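Local coordinates for putative branched chain amino acid ABC transporter, periplasmic amino acid-binding protein (Brucella ovis, PDB 4XFK) that serves as a component of an amino-acid transport system, probably as the periplasmic protein that binds branched-chain amino acids for an ABC transporter, at residues A25-G28 and L29-A33; A281-Y284 and K285-G289; A298-F301 and G302-F306. The protein carries 1 engineered substitution. All coordinates share one frame; numbering follows the deposited sequence. Where two conformers were deposited one is given.

How the contacts relate
The three contacts are local ones, each on its own helix, and they follow one another along the chain. Contact 1 opens helix 26-44, the helix of a beta-alpha-beta unit in the five-stranded parallel sheet. Contact 2 ends helix 274-288, and contact 3 lies on the next helix, 296-312. Their centres are about 15 to 16 Å apart, yet each touches the other two. Tyr-284 of contact 2 meets Ala-33 of contact 1 and, through CE1, Val-300 CG2 of contact 3 at 3.7 Å. Tyr-31 of contact 1 approaches Ala-299. Two helices from late in the chain thus pack on the early helix of the parallel-sheet domain. Contact 1 supplies Tyr-31 to a bound sodium ion, about 8 Å from the Ala-298 side chain.

Contact 1: residues A25-G28 and L29-A33; sequences ASTG and LLYRA. With NA (sodium ion), chain D.
Tyr-31 reaches from the first turns of a helix to a bound sodium ion, with OH 2.4 Å from the metal, while its ring lies beside Thr-27. Two waters and the carbonyl oxygens of Gly-85 and Gly-116 complete the sodium site. Thr-27 and Tyr-31 are one turn apart and point the same way. The methyl CG2 of Thr-27 sits 3.6 Å from CE2 of Tyr-31. With OG1 of Thr-27 turned beside the backbone N (chi1 -63°), CG2 falls anti to that N and meets the ring, and OG1 bonds Tyr-294. Gly-28 CA lies at the ring edge, near its plane. Tyr-31 N bonds Thr-27 O at 3.1 Å.

Ala-25 O accepts from Leu-29 N at 2.8 Å. Leu-29 folds back over the same carbonyl, with CG 3.3 Å from Ala-25 O and CD1 4.0 Å from Ala-25 CB. Arg-32 N closes the next turn on Gly-28 O. The side chain of Arg-32 runs out extended to a salt bridge with Glu-57. The turn belongs to helix 26-44, the helical link of the beta-alpha-beta unit that joins strands 13-18 and 54-59, and Leu-30 touches Glu-296 of helix 296-312.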
loop_
_atom_site.group_PDB
_atom_site.type_symbol
_atom_site.label_atom_id
_atom_site.label_comp_id
_atom_site.label_asym_id
_atom_site.label_seq_id
_atom_site.Cartn_x
_atom_site.Cartn_y
_atom_site.Cartn_z
ATOM N N ALA A 25 -6.463 -6.035 13.802
ATOM C CA ALA A 25 -5.617 -4.840 13.736
ATOM C C ALA A 25 -4.202 -5.071 13.220
ATOM O O ALA A 25 -3.406 -4.149 13.232
ATOM C CB ALA A 25 -5.566 -4.148 15.117
ATOM N N SER A 26 -3.862 -6.265 12.741
ATOM C CA SER A 26 -2.466 -6.512 12.389
ATOM C C SER A 26 -1.948 -5.542 11.319
ATOM O O SER A 26 -0.827 -5.032 11.427
ATOM C CB SER A 26 -2.212 -7.973 12.001
ATOM O OG SER A 26 -2.950 -8.352 10.856
ATOM N N THR A 27 -2.757 -5.257 10.303
ATOM C CA THR A 27 -2.316 -4.330 9.272
ATOM C C THR A 27 -2.311 -2.887 9.781
ATOM O O THR A 27 -1.340 -2.153 9.568
ATOM C CB THR A 27 -3.156 -4.484 7.992
ATOM O OG1 THR A 27 -2.947 -5.799 7.465
ATOM C CG2 THR A 27 -2.745 -3.474 6.929
ATOM N N GLY A 28 -3.376 -2.487 10.476
ATOM C CA GLY A 28 -3.454 -1.143 11.029
ATOM C C GLY A 28 -2.297 -0.833 11.961
ATOM O O GLY A 28 -1.774 0.285 11.967
ATOM N N LEU A 29 -1.858 -1.830 12.728
ATOM C CA LEU A 29 -0.733 -1.620 13.642
ATOM C C LEU A 29 0.596 -1.437 12.912
ATOM O O LEU A 29 1.509 -0.788 13.429
ATOM C CB LEU A 29 -0.648 -2.756 14.665
ATOM C CG LEU A 29 -1.757 -2.720 15.714
ATOM C CD1 LEU A 29 -1.794 -4.034 16.482
ATOM C CD2 LEU A 29 -1.560 -1.550 16.670
ATOM N N LEU A 30 0.722 -2.008 11.714
ATOM C CA LEU A 30 1.919 -1.786 10.906
ATOM C C LEU A 30 1.882 -0.382 10.289
ATOM O O LEU A 30 2.924 0.271 10.189
ATOM C CB LEU A 30 2.101 -2.885 9.851
ATOM C CG LEU A 30 2.348 -4.279 10.450
ATOM C CD1 LEU A 30 2.367 -5.333 9.341
ATOM C CD2 LEU A 30 3.644 -4.318 11.286
ATOM N N TYR A 31 0.693 0.096 9.908
ATOM C CA TYR A 31 0.560 1.522 9.561
ATOM C C TYR A 31 0.983 2.396 10.735
ATOM O O TYR A 31 1.720 3.363 10.552
ATOM C CB TYR A 31 -0.859 1.898 9.061
ATOM C CG TYR A 31 -1.041 1.487 7.622
ATOM C CD1 TYR A 31 -0.441 2.211 6.600
ATOM C CD2 TYR A 31 -1.775 0.351 7.286
ATOM C CE1 TYR A 31 -0.572 1.821 5.282
ATOM C CE2 TYR A 31 -1.911 -0.055 5.963
ATOM C CZ TYR A 31 -1.307 0.680 4.964
ATOM O OH TYR A 31 -1.416 0.265 3.651
ATOM N N ARG A 32 0.525 2.062 11.936
ATOM C CA ARG A 32 0.923 2.828 13.106
ATOM C C ARG A 32 2.437 2.841 13.273
ATOM O O ARG A 32 3.024 3.890 13.490
ATOM C CB ARG A 32 0.268 2.275 14.362
ATOM C CG ARG A 32 0.613 3.071 15.610
ATOM C CD ARG A 32 -0.054 2.471 16.822
ATOM N NE ARG A 32 0.298 3.169 18.056
ATOM C CZ ARG A 32 1.355 2.847 18.798
ATOM N NH1 ARG A 32 2.150 1.857 18.411
ATOM N NH2 ARG A 32 1.615 3.501 19.913
ATOM N N ALA A 33 3.071 1.678 13.164
ATOM C CA ALA A 33 4.526 1.601 13.313
ATOM C C ALA A 33 5.233 2.501 12.295
ATOM O O ALA A 33 6.161 3.232 12.639
ATOM C CB ALA A 33 5.007 0.155 13.192
HETATM NA NA NA D . -3.135 -0.878 2.522
HETATM O O HOH W 1 -1.969 -2.262 1.159
HETATM O O HOH W 2 -4.061 -2.609 3.561
#

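Contact 2: residues A281-Y284 and K285-G289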
loop_
_atom_site.group_PDB
_atom_site.type_symbol
_atom_site.label_atom_id
_atom_site.label_comp_id
_atom_site.label_asym_id
_atom_site.label_seq_id
_atom_site.Cartn_x
_atom_site.Cartn_y
_atom_site.Cartn_z
ATOM N N ALA A 281 16.432 -0.772 6.375
ATOM C CA ALA A 281 15.884 -1.961 7.025
ATOM C C ALA A 281 16.401 -2.058 8.453
ATOM O O ALA A 281 15.643 -2.307 9.387
ATOM C CB ALA A 281 16.242 -3.223 6.241
ATOM N N GLU A 282 17.701 -1.846 8.628
ATOM C CA GLU A 282 18.299 -1.938 9.957
ATOM C C GLU A 282 17.814 -0.831 10.898
ATOM O O GLU A 282 17.553 -1.084 12.077
ATOM C CB GLU A 282 19.825 -1.932 9.857
ATOM C CG GLU A 282 20.409 -3.191 9.209
ATOM C CD GLU A 282 20.228 -4.431 10.068
ATOM O OE1 GLU A 282 20.221 -4.286 11.303
ATOM O OE2 GLU A 282 20.087 -5.548 9.516
ATOM N N ASP A 283 17.692 0.393 10.394
ATOM C CA ASP A 283 17.237 1.486 11.244
ATOM C C ASP A 283 15.779 1.292 11.646
ATOM O O ASP A 283 15.404 1.517 12.802
ATOM C CB ASP A 283 17.413 2.843 10.564
ATOM C CG ASP A 283 17.110 3.989 11.500
ATOM O OD1 ASP A 283 17.928 4.234 12.410
ATOM O OD2 ASP A 283 16.053 4.635 11.341
ATOM N N TYR A 284 14.957 0.857 10.699
ATOM C CA TYR A 284 13.551 0.616 10.983
ATOM C C TYR A 284 13.392 -0.480 12.033
ATOM O O TYR A 284 12.558 -0.369 12.926
ATOM C CB TYR A 284 12.815 0.248 9.691
ATOM C CG TYR A 284 11.316 0.288 9.813
ATOM C CD1 TYR A 284 10.624 1.477 9.626
ATOM C CD2 TYR A 284 10.593 -0.855 10.124
ATOM C CE1 TYR A 284 9.243 1.529 9.746
ATOM C CE2 TYR A 284 9.213 -0.812 10.236
ATOM C CZ TYR A 284 8.546 0.388 10.048
ATOM O OH TYR A 284 7.173 0.470 10.152
ATOM N N LYS A 285 14.187 -1.540 11.931
ATOM C CA LYS A 285 14.165 -2.573 12.964
ATOM C C LYS A 285 14.620 -2.044 14.329
ATOM O O LYS A 285 14.042 -2.397 15.355
ATOM C CB LYS A 285 14.997 -3.796 12.551
ATOM C CG LYS A 285 14.993 -4.898 13.605
ATOM C CD LYS A 285 15.696 -6.160 13.144
ATOM C CE LYS A 285 15.618 -7.244 14.212
ATOM N NZ LYS A 285 16.224 -8.522 13.741
ATOM N N LYS A 286 15.649 -1.199 14.342
ATOM C CA LYS A 286 16.116 -0.606 15.590
ATOM C C LYS A 286 14.990 0.140 16.294
ATOM O O LYS A 286 14.836 0.055 17.514
ATOM C CB LYS A 286 17.285 0.340 15.321
ATOM C CG LYS A 286 17.964 0.853 16.580
ATOM C CD LYS A 286 19.262 1.578 16.256
ATOM C CE LYS A 286 19.011 2.935 15.616
ATOM N NZ LYS A 286 20.230 3.801 15.678
ATOM N N VAL A 287 14.191 0.864 15.518
ATOM C CA VAL A 287 13.120 1.669 16.084
ATOM C C VAL A 287 11.863 0.861 16.408
ATOM O O VAL A 287 11.299 0.999 17.495
ATOM C CB VAL A 287 12.743 2.832 15.140
ATOM C CG1 VAL A 287 11.529 3.584 15.672
ATOM C CG2 VAL A 287 13.933 3.777 14.944
ATOM N N THR A 288 11.420 0.022 15.477
ATOM C CA THR A 288 10.127 -0.640 15.637
ATOM C C THR A 288 10.221 -2.044 16.208
ATOM O O THR A 288 9.222 -2.587 16.667
ATOM C CB THR A 288 9.380 -0.766 14.305
ATOM O OG1 THR A 288 10.008 -1.785 13.517
ATOM C CG2 THR A 288 9.387 0.556 13.559
ATOM N N GLY A 289 11.403 -2.649 16.148
ATOM C CA GLY A 289 11.563 -4.019 16.590
ATOM C C GLY A 289 11.504 -5.058 15.476
ATOM O O GLY A 289 11.824 -6.221 15.716
#
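Thr-288 lays its methyl over one face of the Tyr-284 ring. Thr-288 CG2 stands 3.7 Å from the centroid of the Tyr-284 ring and 16° off the normal, a CH-pi contact offset toward the rim. The two side chains are one turn apart and cross at a slant. Thr-288 OG1 sits between its own backbone N and carbonyl carbon (chi1 74°). That rotation turns the methyl to the ring and the hydroxyl to the backbone. Thr-288 OG1 donates to Tyr-284 O at 3.0 Å, from above the carbonyl plane. Thr-288 N also bonds Tyr-284 O, at 2.8 Å and nearly in line with the C=O, so two donors of one residue grip this oxygen.

This is the C-terminal turn of helix 274-288. Gly-289 leaves the helix with positive phi (97°), a conformation that suits glycine. Gly-289 N still bonds Lys-285 O at 2.8 Å. Thr-288 OG1 is also bonded to His-290 N, just past the helix end.

Asp-283 and Lys-286 lie on another side. Asp-283 OD1 is 3.6 Å from Lys-286 CE and 4.0 Å from Lys-286 NZ, too far for a salt bridge. The stronger partners of Asp-283 are Tyr-37 and Lys-41 of helix 26-44, both at OD2. Tyr-284 rests on Ala-34 of that same helix, and its OH bonds Glu-296.

Contact 3: residues A298-F301 and G302-F306; sequences AAVF and GLQLF
Val-300 and Gln-304 are one turn apart on helix 296-312 and lie side by side, pointing the same way. The methyl CG1 of Val-300 is 3.7 Å from NE2 of Gln-304, so the end of the amide rests alongside an apolar branch. Gln-304 starts beside its own backbone N and then runs extended, which carries the amide back along the helix toward Val-300. Gln-304 CG passes 3.3 Å from Val-300 O. The amide N, NE2, makes a weak hydrogen bond to Gln-38.

Several other side chains lean on backbone oxygens. Leu-303 sets CG 3.3 Å from Ala-299 O, and its CB and CD1 also lie close to that oxygen. CG is anti to the carbonyl carbon of Leu-303 (chi1 -69°), which folds the branch over the preceding turn. Leu-305 CB approaches Phe-301 O more loosely.

The backbone bonds are regular alpha-helical ones. Gly-302 N donates to Ala-298 O at 2.8 Å, and Leu-303 N to Ala-299 O at 3.0 Å. Gln-304 N donates to Val-300 O at 2.8 Å, so this oxygen is bonded by the backbone and touched by the side chain of one residue. Leu-305 N bonds Phe-301 O at 3.0 Å.

Nearly all of these residues are buried, because the helix is packed on several sides. On helix 26-44, Ala-299 meets Ala-34, Val-300 meets both Ala-34 and Gln-38, and Leu-303 meets Gln-38. The ring of Phe-301 meets that of Phe-280 in helix 274-288, with planes at about 55°. Phe-301 and Leu-305 also touch Tyr-341 of strand 339-343, and Gln-304 touches Thr-336 of strand 333-336.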
loop_
_atom_site.group_PDB
_atom_site.type_symbol
_atom_site.label_atom_id
_atom_site.label_comp_id
_atom_site.label_asym_id
_atom_site.label_seq_id
_atom_site.Cartn_x
_atom_site.Cartn_y
_atom_site.Cartn_z
ATOM N N ALA A 298 5.696 1.807 1.795
ATOM C CA ALA A 298 4.946 2.893 1.148
ATOM C C ALA A 298 4.594 3.987 2.154
ATOM O O ALA A 298 4.654 5.182 1.841
ATOM C CB ALA A 298 3.686 2.380 0.479
ATOM N N ALA A 299 4.238 3.588 3.371
ATOM C CA ALA A 299 3.872 4.566 4.388
ATOM C C ALA A 299 5.074 5.421 4.768
ATOM O O ALA A 299 4.973 6.654 4.839
ATOM C CB ALA A 299 3.274 3.889 5.600
ATOM N N VAL A 300 6.225 4.790 4.972
ATOM C CA VAL A 300 7.434 5.538 5.302
ATOM C C VAL A 300 7.876 6.438 4.143
ATOM O O VAL A 300 8.135 7.633 4.330
ATOM C CB VAL A 300 8.599 4.602 5.694
ATOM C CG1 VAL A 300 9.897 5.400 5.823
ATOM C CG2 VAL A 300 8.270 3.833 6.974
ATOM N N PHE A 301 7.952 5.877 2.942
ATOM C CA PHE A 301 8.468 6.636 1.807
ATOM C C PHE A 301 7.512 7.783 1.453
ATOM O O PHE A 301 7.937 8.888 1.104
ATOM C CB PHE A 301 8.716 5.736 0.587
ATOM C CG PHE A 301 9.698 4.602 0.820
ATOM C CD1 PHE A 301 10.573 4.608 1.895
ATOM C CD2 PHE A 301 9.722 3.511 -0.043
ATOM C CE1 PHE A 301 11.458 3.550 2.102
ATOM C CE2 PHE A 301 10.615 2.458 0.153
ATOM C CZ PHE A 301 11.471 2.475 1.230
ATOM N N GLY A 302 6.216 7.524 1.566
ATOM C CA GLY A 302 5.236 8.562 1.338
ATOM C C GLY A 302 5.399 9.696 2.322
ATOM O O GLY A 302 5.336 10.869 1.947
ATOM N N LEU A 303 5.614 9.352 3.587
ATOM C CA LEU A 303 5.805 10.386 4.597
ATOM C C LEU A 303 7.155 11.081 4.457
ATOM O O LEU A 303 7.296 12.226 4.866
ATOM C CB LEU A 303 5.585 9.838 6.004
ATOM C CG LEU A 303 4.136 9.476 6.328
ATOM C CD1 LEU A 303 4.043 8.739 7.666
ATOM C CD2 LEU A 303 3.260 10.719 6.352
ATOM N N GLN A 304 8.136 10.418 3.841
ATOM C CA GLN A 304 9.376 11.100 3.470
ATOM C C GLN A 304 9.125 12.150 2.390
ATOM O O GLN A 304 9.663 13.254 2.463
ATOM C CB GLN A 304 10.461 10.111 3.033
ATOM C CG GLN A 304 10.970 9.266 4.182
ATOM C CD GLN A 304 12.133 8.367 3.809
ATOM O OE1 GLN A 304 12.550 8.319 2.653
ATOM N NE2 GLN A 304 12.665 7.644 4.794
ATOM N N LEU A 305 8.302 11.827 1.398
ATOM C CA LEU A 305 7.955 12.823 0.393
ATOM C C LEU A 305 7.169 13.965 1.026
ATOM O O LEU A 305 7.419 15.130 0.733
ATOM C CB LEU A 305 7.162 12.199 -0.760
ATOM C CG LEU A 305 6.868 13.177 -1.899
ATOM C CD1 LEU A 305 8.156 13.641 -2.563
ATOM C CD2 LEU A 305 5.944 12.556 -2.927
ATOM N N PHE A 306 6.219 13.628 1.895
ATOM C CA PHE A 306 5.463 14.623 2.640
ATOM C C PHE A 306 6.390 15.533 3.445
ATOM O O PHE A 306 6.231 16.753 3.436
ATOM C CB PHE A 306 4.453 13.918 3.550
ATOM C CG PHE A 306 3.698 14.844 4.456
ATOM C CD1 PHE A 306 2.813 15.788 3.946
ATOM C CD2 PHE A 306 3.878 14.779 5.828
ATOM C CE1 PHE A 306 2.126 16.642 4.791
ATOM C CE2 PHE A 306 3.185 15.621 6.670
ATOM C CZ PHE A 306 2.313 16.551 6.150
#